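Local coordinates for teichoic acid biosynthesis protein F (Staphylococcus epidermidis, PDB 3L7I) that is a teichoic acid biosynthesis protein with the two-domain GT-B fold seen in many glycosyltransferases, at residues Ala409-Ala414 and Arg426-Leu431; Arg384-Phe389 and Glu402-Asn407. All coordinates share one frame; numbering follows the deposited sequence.

Contact 1 (Ala409-Ala414 and Arg426-Leu431); sequences AEYYQA and RTPLYL
Leu-431 closes a type I beta turn, Pro-428 to Leu-431, in the loop after strand 418-423, and its two methyls each touch one of two tyrosines from helix 409-417. The contact thus joins the helix of a beta-alpha-beta unit to the loop after the next strand of the Rossmann-like domain. From CB the leucine runs to CG, anti to the carbonyl carbon (chi1 -78°), and there forks. Leu-431 CD1 meets the outer end of Tyr-411, 3.5 Å from Tyr-411 OH; Leu-431 CD2 lies 3.9 Å from Tyr-412 CD1, the two side chains crossing at about a right angle. Tyr-411, with CG anti to the backbone N (chi1 178°), starts toward the loop, and its tip meets the proline ring, Tyr-411 OH 4.2 Å from Pro-428 CG. Tyr-412 carries CD2 of Tyr-411 over the centre of one ring face, and Tyr-430 CD1 sits at its edge, 4.1 Å from Tyr-412 CE1. These two hydroxyphenyl side chains cross almost perpendicularly, with Tyr-412 OH 3.5 Å from Tyr-430 CE1. Pro-428 CB packs on one face of the Tyr-430 ring, offset toward its rim, while Arg-338 makes a cation-pi contact with the same tyrosine. Apolar packing therefore holds helix and turn together, and the phenol oxygen of Tyr-412 is satisfied by weak hydrogen bonds to Asn-407 and Arg-338.

Contact 2 (Arg384-Phe389 and Glu402-Asn407); sequences RYIWSF and EKVKRN
Two neighbouring parallel strands of the Rossmann-like sheet in the N-terminal half of the GT-B fold, 384-389 and the outermost strand 402-405, pair here, joined by a connection without helix. Tyr-385 O accepts from Glu-402 N, and Trp-387 N donates to Glu-402 O. The ladder continues with Val-404 N to Trp-387 O at 2.8 Å, the donor nitrogen nearly on the C=O axis, then Phe-389 N to Val-404 O and Arg-406 N to Phe-389 O. On the face shared by Ile-386, Ser-388, Glu-402 and Val-404, Ile-386 CG2 packs 3.8 Å from Val-404 CG1, and Val-404 CG2 lies 3.8 Å from Ser-388 CB. Helix 409-417 covers this side. On the other face the Phe-389 ring takes Lys-403 CB at its edge, 3.7 Å from Phe-389 CE2, while Lys-403 NZ bonds to Pro-392 O. The Arg-384 chain bends at chi3 (97°) to form a salt bridge with Glu-402; Arg-384 NH2 makes a second, to Glu-417. Ile-386 CD1 lies 3.5 Å above the centre of the guanidinium, and Arg-384 NH1 meets Glu-402 OE1 at its edge, 2.9 Å away in a weak, bent hydrogen bond, with guanidinium and carboxylate planes 77° apart.

How the contacts relate
Both contacts belong to the domain built on the seven-stranded parallel sheet, their centres about 10 Å apart. Along the chain they come in series: contact 2 pairs strands 384-389 and 402-405, Asn-407 leads into helix 409-417, and strand 418-423 then enters the sheet beyond strand 354-358 before the loop of contact 1. The helix thus crosses from the sheet's outermost strand to its interior, a right-handed beta-alpha-beta crossover. Contact 1 packs that helix against the following loop. The two meet directly: Tyr-411 CB packs 3.0 Å from Lys-405 O, and Tyr-411 rests on Ser-388. Sheet edge, crossover helix and the loop beyond strand 418-423 are so packed together in one domain of the GT-B fold.

Contact 1 (Ala409-Ala414 and Arg426-Leu431)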
loop_
_atom_site.group_PDB
_atom_site.type_symbol
_atom_site.label_atom_id
_atom_site.label_comp_id
_atom_site.label_asym_id
_atom_site.label_seq_id
_atom_site.Cartn_x
_atom_site.Cartn_y
_atom_site.Cartn_z
ATOM N N ALA A 409 19.344 17.672 -3.057
ATOM C CA ALA A 409 18.355 18.335 -2.227
ATOM C C ALA A 409 18.455 19.852 -2.436
ATOM O O ALA A 409 17.439 20.546 -2.568
ATOM C CB ALA A 409 18.558 17.965 -0.792
ATOM N N GLU A 410 19.692 20.344 -2.503
ATOM C CA GLU A 410 19.953 21.773 -2.585
ATOM C C GLU A 410 19.472 22.325 -3.905
ATOM O O GLU A 410 19.057 23.484 -3.976
ATOM C CB GLU A 410 21.438 22.078 -2.422
ATOM C CG GLU A 410 21.961 21.954 -1.015
ATOM C CD GLU A 410 22.478 20.563 -0.681
ATOM O OE1 GLU A 410 22.115 19.592 -1.390
ATOM O OE2 GLU A 410 23.256 20.453 0.301
ATOM N N TYR A 411 19.558 21.498 -4.947
ATOM C CA TYR A 411 19.094 21.853 -6.288
ATOM C C TYR A 411 17.607 22.115 -6.231
ATOM O O TYR A 411 17.140 23.163 -6.655
ATOM C CB TYR A 411 19.391 20.712 -7.261
ATOM C CG TYR A 411 18.922 20.906 -8.701
ATOM C CD1 TYR A 411 19.566 21.797 -9.549
ATOM C CD2 TYR A 411 17.877 20.159 -9.224
ATOM C CE1 TYR A 411 19.176 21.959 -10.840
ATOM C CE2 TYR A 411 17.473 20.319 -10.532
ATOM C CZ TYR A 411 18.132 21.214 -11.340
ATOM O OH TYR A 411 17.752 21.392 -12.664
ATOM N N TYR A 412 16.868 21.163 -5.671
ATOM C CA TYR A 412 15.421 21.299 -5.581
ATOM C C TYR A 412 14.995 22.483 -4.712
ATOM O O TYR A 412 14.081 23.228 -5.080
ATOM C CB TYR A 412 14.770 19.971 -5.172
ATOM C CG TYR A 412 14.914 18.968 -6.293
ATOM C CD1 TYR A 412 14.186 19.126 -7.477
ATOM C CD2 TYR A 412 15.819 17.915 -6.214
ATOM C CE1 TYR A 412 14.329 18.256 -8.518
ATOM C CE2 TYR A 412 15.966 17.032 -7.263
ATOM C CZ TYR A 412 15.221 17.210 -8.416
ATOM O OH TYR A 412 15.358 16.351 -9.494
ATOM N N GLN A 413 15.674 22.668 -3.582
ATOM C CA GLN A 413 15.439 23.824 -2.732
ATOM C C GLN A 413 15.554 25.101 -3.540
ATOM O O GLN A 413 14.608 25.887 -3.625
ATOM C CB GLN A 413 16.481 23.870 -1.627
ATOM C CG GLN A 413 15.981 23.683 -0.217
ATOM C CD GLN A 413 17.148 23.612 0.765
ATOM O OE1 GLN A 413 17.349 24.526 1.587
ATOM N NE2 GLN A 413 17.955 22.539 0.656
ATOM N N ALA A 414 16.736 25.298 -4.123
ATOM C CA ALA A 414 17.054 26.519 -4.837
ATOM C C ALA A 414 15.926 26.835 -5.793
ATOM O O ALA A 414 15.408 27.950 -5.807
ATOM C CB ALA A 414 18.388 26.390 -5.578
ATOM N N ARG A 426 16.359 24.957 -22.292
ATOM C CA ARG A 426 15.158 24.402 -21.685
ATOM C C ARG A 426 15.502 23.893 -20.313
ATOM O O ARG A 426 16.534 23.260 -20.163
ATOM C CB ARG A 426 14.620 23.258 -22.533
ATOM C CG ARG A 426 14.117 23.725 -23.853
ATOM C CD ARG A 426 13.949 22.563 -24.757
ATOM N NE ARG A 426 12.905 21.720 -24.236
ATOM C CZ ARG A 426 12.563 20.563 -24.766
ATOM N NH1 ARG A 426 13.214 20.139 -25.836
ATOM N NH2 ARG A 426 11.579 19.847 -24.212
ATOM N N THR A 427 14.673 24.183 -19.309
ATOM C CA THR A 427 14.891 23.567 -18.004
ATOM C C THR A 427 13.835 22.491 -17.788
ATOM O O THR A 427 12.724 22.618 -18.285
ATOM C CB THR A 427 14.994 24.589 -16.801
ATOM O OG1 THR A 427 13.699 25.023 -16.411
ATOM C CG2 THR A 427 15.868 25.809 -17.129
ATOM N N PRO A 428 14.198 21.415 -17.070
ATOM C CA PRO A 428 13.385 20.191 -16.943
ATOM C C PRO A 428 11.929 20.436 -16.532
ATOM O O PRO A 428 11.635 21.355 -15.770
ATOM C CB PRO A 428 14.108 19.381 -15.860
ATOM C CG PRO A 428 15.494 19.907 -15.829
ATOM C CD PRO A 428 15.438 21.353 -16.272
ATOM N N LEU A 429 11.023 19.601 -17.032
ATOM C CA LEU A 429 9.614 19.725 -16.677
ATOM C C LEU A 429 9.266 19.244 -15.246
ATOM O O LEU A 429 8.260 19.672 -14.681
ATOM C CB LEU A 429 8.752 19.028 -17.712
ATOM C CG LEU A 429 8.743 19.758 -19.041
ATOM C CD1 LEU A 429 7.916 18.987 -20.045
ATOM C CD2 LEU A 429 8.202 21.170 -18.874
ATOM N N TYR A 430 10.076 18.374 -14.649
ATOM C CA TYR A 430 9.797 17.991 -13.272
ATOM C C TYR A 430 10.042 19.154 -12.296
ATOM O O TYR A 430 9.623 19.087 -11.152
ATOM C CB TYR A 430 10.549 16.717 -12.842
ATOM C CG TYR A 430 12.028 16.737 -13.153
ATOM C CD1 TYR A 430 12.922 17.411 -12.324
ATOM C CD2 TYR A 430 12.530 16.087 -14.284
ATOM C CE1 TYR A 430 14.275 17.427 -12.608
ATOM C CE2 TYR A 430 13.875 16.099 -14.579
ATOM C CZ TYR A 430 14.750 16.777 -13.744
ATOM O OH TYR A 430 16.102 16.810 -14.041
ATOM N N LEU A 431 10.713 20.215 -12.731
ATOM C CA LEU A 431 10.787 21.425 -11.906
ATOM C C LEU A 431 9.469 22.194 -11.991
ATOM O O LEU A 431 8.826 22.216 -13.044
ATOM C CB LEU A 431 11.977 22.295 -12.301
ATOM C CG LEU A 431 13.281 21.742 -11.736
ATOM C CD1 LEU A 431 14.497 22.594 -12.065
ATOM C CD2 LEU A 431 13.123 21.607 -10.240
#

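Contact 2 (Arg384-Phe389 and Glu402-Asn407)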
loop_
_atom_site.group_PDB
_atom_site.type_symbol
_atom_site.label_atom_id
_atom_site.label_comp_id
_atom_site.label_asym_id
_atom_site.label_seq_id
_atom_site.Cartn_x
_atom_site.Cartn_y
_atom_site.Cartn_z
ATOM N N ARG A 384 20.557 36.641 -2.733
ATOM C CA ARG A 384 21.080 35.283 -2.695
ATOM C C ARG A 384 21.229 34.747 -4.130
ATOM O O ARG A 384 20.237 34.422 -4.792
ATOM C CB ARG A 384 20.205 34.356 -1.836
ATOM C CG ARG A 384 20.814 32.958 -1.639
ATOM C CD ARG A 384 20.315 32.244 -0.376
ATOM N NE ARG A 384 19.221 31.296 -0.619
ATOM C CZ ARG A 384 19.369 29.969 -0.672
ATOM N NH1 ARG A 384 20.571 29.412 -0.507
ATOM N NH2 ARG A 384 18.313 29.195 -0.896
ATOM N N TYR A 385 22.468 34.679 -4.619
ATOM C CA TYR A 385 22.732 34.109 -5.936
ATOM C C TYR A 385 23.114 32.626 -5.873
ATOM O O TYR A 385 24.000 32.219 -5.100
ATOM C CB TYR A 385 23.790 34.921 -6.663
ATOM C CG TYR A 385 23.350 36.341 -6.927
ATOM C CD1 TYR A 385 22.588 36.659 -8.044
ATOM C CD2 TYR A 385 23.687 37.363 -6.054
ATOM C CE1 TYR A 385 22.176 37.960 -8.289
ATOM C CE2 TYR A 385 23.288 38.669 -6.288
ATOM C CZ TYR A 385 22.529 38.966 -7.406
ATOM O OH TYR A 385 22.128 40.269 -7.635
ATOM N N ILE A 386 22.422 31.821 -6.684
ATOM C CA ILE A 386 22.674 30.391 -6.756
ATOM C C ILE A 386 22.953 29.971 -8.197
ATOM O O ILE A 386 22.224 30.357 -9.108
ATOM C CB ILE A 386 21.481 29.617 -6.208
ATOM C CG1 ILE A 386 21.234 30.026 -4.757
ATOM C CG2 ILE A 386 21.745 28.131 -6.254
ATOM C CD1 ILE A 386 19.869 29.643 -4.205
ATOM N N TRP A 387 24.020 29.200 -8.414
ATOM C CA TRP A 387 24.282 28.576 -9.725
ATOM C C TRP A 387 24.108 27.042 -9.702
ATOM O O TRP A 387 24.534 26.357 -8.768
ATOM C CB TRP A 387 25.674 28.945 -10.241
ATOM C CG TRP A 387 25.691 30.219 -11.053
ATOM C CD1 TRP A 387 25.730 31.510 -10.580
ATOM C CD2 TRP A 387 25.673 30.319 -12.474
ATOM N NE1 TRP A 387 25.727 32.402 -11.626
ATOM C CE2 TRP A 387 25.688 31.697 -12.798
ATOM C CE3 TRP A 387 25.656 29.383 -13.505
ATOM C CZ2 TRP A 387 25.670 32.151 -14.106
ATOM C CZ3 TRP A 387 25.647 29.837 -14.802
ATOM C CH2 TRP A 387 25.652 31.208 -15.094
ATOM N N SER A 388 23.481 26.496 -10.735
ATOM C CA SER A 388 23.262 25.058 -10.810
ATOM C C SER A 388 24.174 24.463 -11.867
ATOM O O SER A 388 24.242 24.997 -12.957
ATOM C CB SER A 388 21.801 24.806 -11.146
ATOM O OG SER A 388 21.648 23.686 -11.993
ATOM N N PHE A 389 24.885 23.382 -11.541
ATOM C CA PHE A 389 25.833 22.710 -12.462
ATOM C C PHE A 389 25.651 21.194 -12.416
ATOM O O PHE A 389 25.044 20.682 -11.484
ATOM C CB PHE A 389 27.297 23.023 -12.087
ATOM C CG PHE A 389 27.618 24.486 -12.074
ATOM C CD1 PHE A 389 27.914 25.153 -13.244
ATOM C CD2 PHE A 389 27.597 25.199 -10.892
ATOM C CE1 PHE A 389 28.191 26.491 -13.245
ATOM C CE2 PHE A 389 27.869 26.543 -10.890
ATOM C CZ PHE A 389 28.173 27.191 -12.081
ATOM N N GLU A 402 26.410 30.815 -4.322
ATOM C CA GLU A 402 26.679 29.455 -3.888
ATOM C C GLU A 402 26.285 28.556 -5.031
ATOM O O GLU A 402 25.384 28.894 -5.805
ATOM C CB GLU A 402 25.902 29.095 -2.628
ATOM C CG GLU A 402 24.534 29.712 -2.549
ATOM C CD GLU A 402 23.596 28.971 -1.578
ATOM O OE1 GLU A 402 23.432 29.449 -0.420
ATOM O OE2 GLU A 402 23.019 27.916 -1.978
ATOM N N LYS A 403 26.968 27.425 -5.170
ATOM C CA LYS A 403 26.623 26.503 -6.254
ATOM C C LYS A 403 25.995 25.170 -5.815
ATOM O O LYS A 403 26.414 24.586 -4.818
ATOM C CB LYS A 403 27.799 26.289 -7.228
ATOM C CG LYS A 403 29.215 26.565 -6.727
ATOM C CD LYS A 403 30.133 26.731 -7.923
ATOM C CE LYS A 403 31.587 26.747 -7.551
ATOM N NZ LYS A 403 32.031 25.442 -7.012
ATOM N N VAL A 404 24.982 24.712 -6.558
ATOM C CA VAL A 404 24.324 23.427 -6.289
ATOM C C VAL A 404 24.519 22.377 -7.390
ATOM O O VAL A 404 24.749 22.708 -8.552
ATOM C CB VAL A 404 22.825 23.603 -6.140
ATOM C CG1 VAL A 404 22.529 24.593 -5.055
ATOM C CG2 VAL A 404 22.244 24.071 -7.450
ATOM N N LYS A 405 24.380 21.106 -7.020
ATOM C CA LYS A 405 24.459 19.999 -7.977
ATOM C C LYS A 405 23.064 19.563 -8.490
ATOM O O LYS A 405 22.077 19.511 -7.739
ATOM C CB LYS A 405 25.207 18.822 -7.342
ATOM C CG LYS A 405 25.386 17.625 -8.240
ATOM C CD LYS A 405 26.401 16.648 -7.695
ATOM C CE LYS A 405 26.686 15.537 -8.707
ATOM N NZ LYS A 405 27.396 14.381 -8.092
ATOM N N ARG A 406 22.967 19.249 -9.770
ATOM C CA ARG A 406 21.675 18.872 -10.302
ATOM C C ARG A 406 21.119 17.649 -9.599
ATOM O O ARG A 406 21.843 16.704 -9.329
ATOM C CB ARG A 406 21.781 18.604 -11.789
ATOM C CG ARG A 406 21.308 19.732 -12.624
ATOM C CD ARG A 406 21.475 19.387 -14.060
ATOM N NE ARG A 406 20.661 20.255 -14.902
ATOM C CZ ARG A 406 19.812 19.812 -15.819
ATOM N NH1 ARG A 406 19.114 20.686 -16.542
ATOM N NH2 ARG A 406 19.686 18.503 -16.022
ATOM N N ASN A 407 19.830 17.678 -9.295
ATOM C CA ASN A 407 19.160 16.534 -8.695
ATOM C C ASN A 407 19.502 16.241 -7.258
ATOM O O ASN A 407 19.293 15.129 -6.779
ATOM C CB ASN A 407 19.404 15.290 -9.513
ATOM C CG ASN A 407 18.349 15.098 -10.539
ATOM O OD1 ASN A 407 17.410 14.305 -10.333
ATOM N ND2 ASN A 407 18.438 15.871 -11.640
#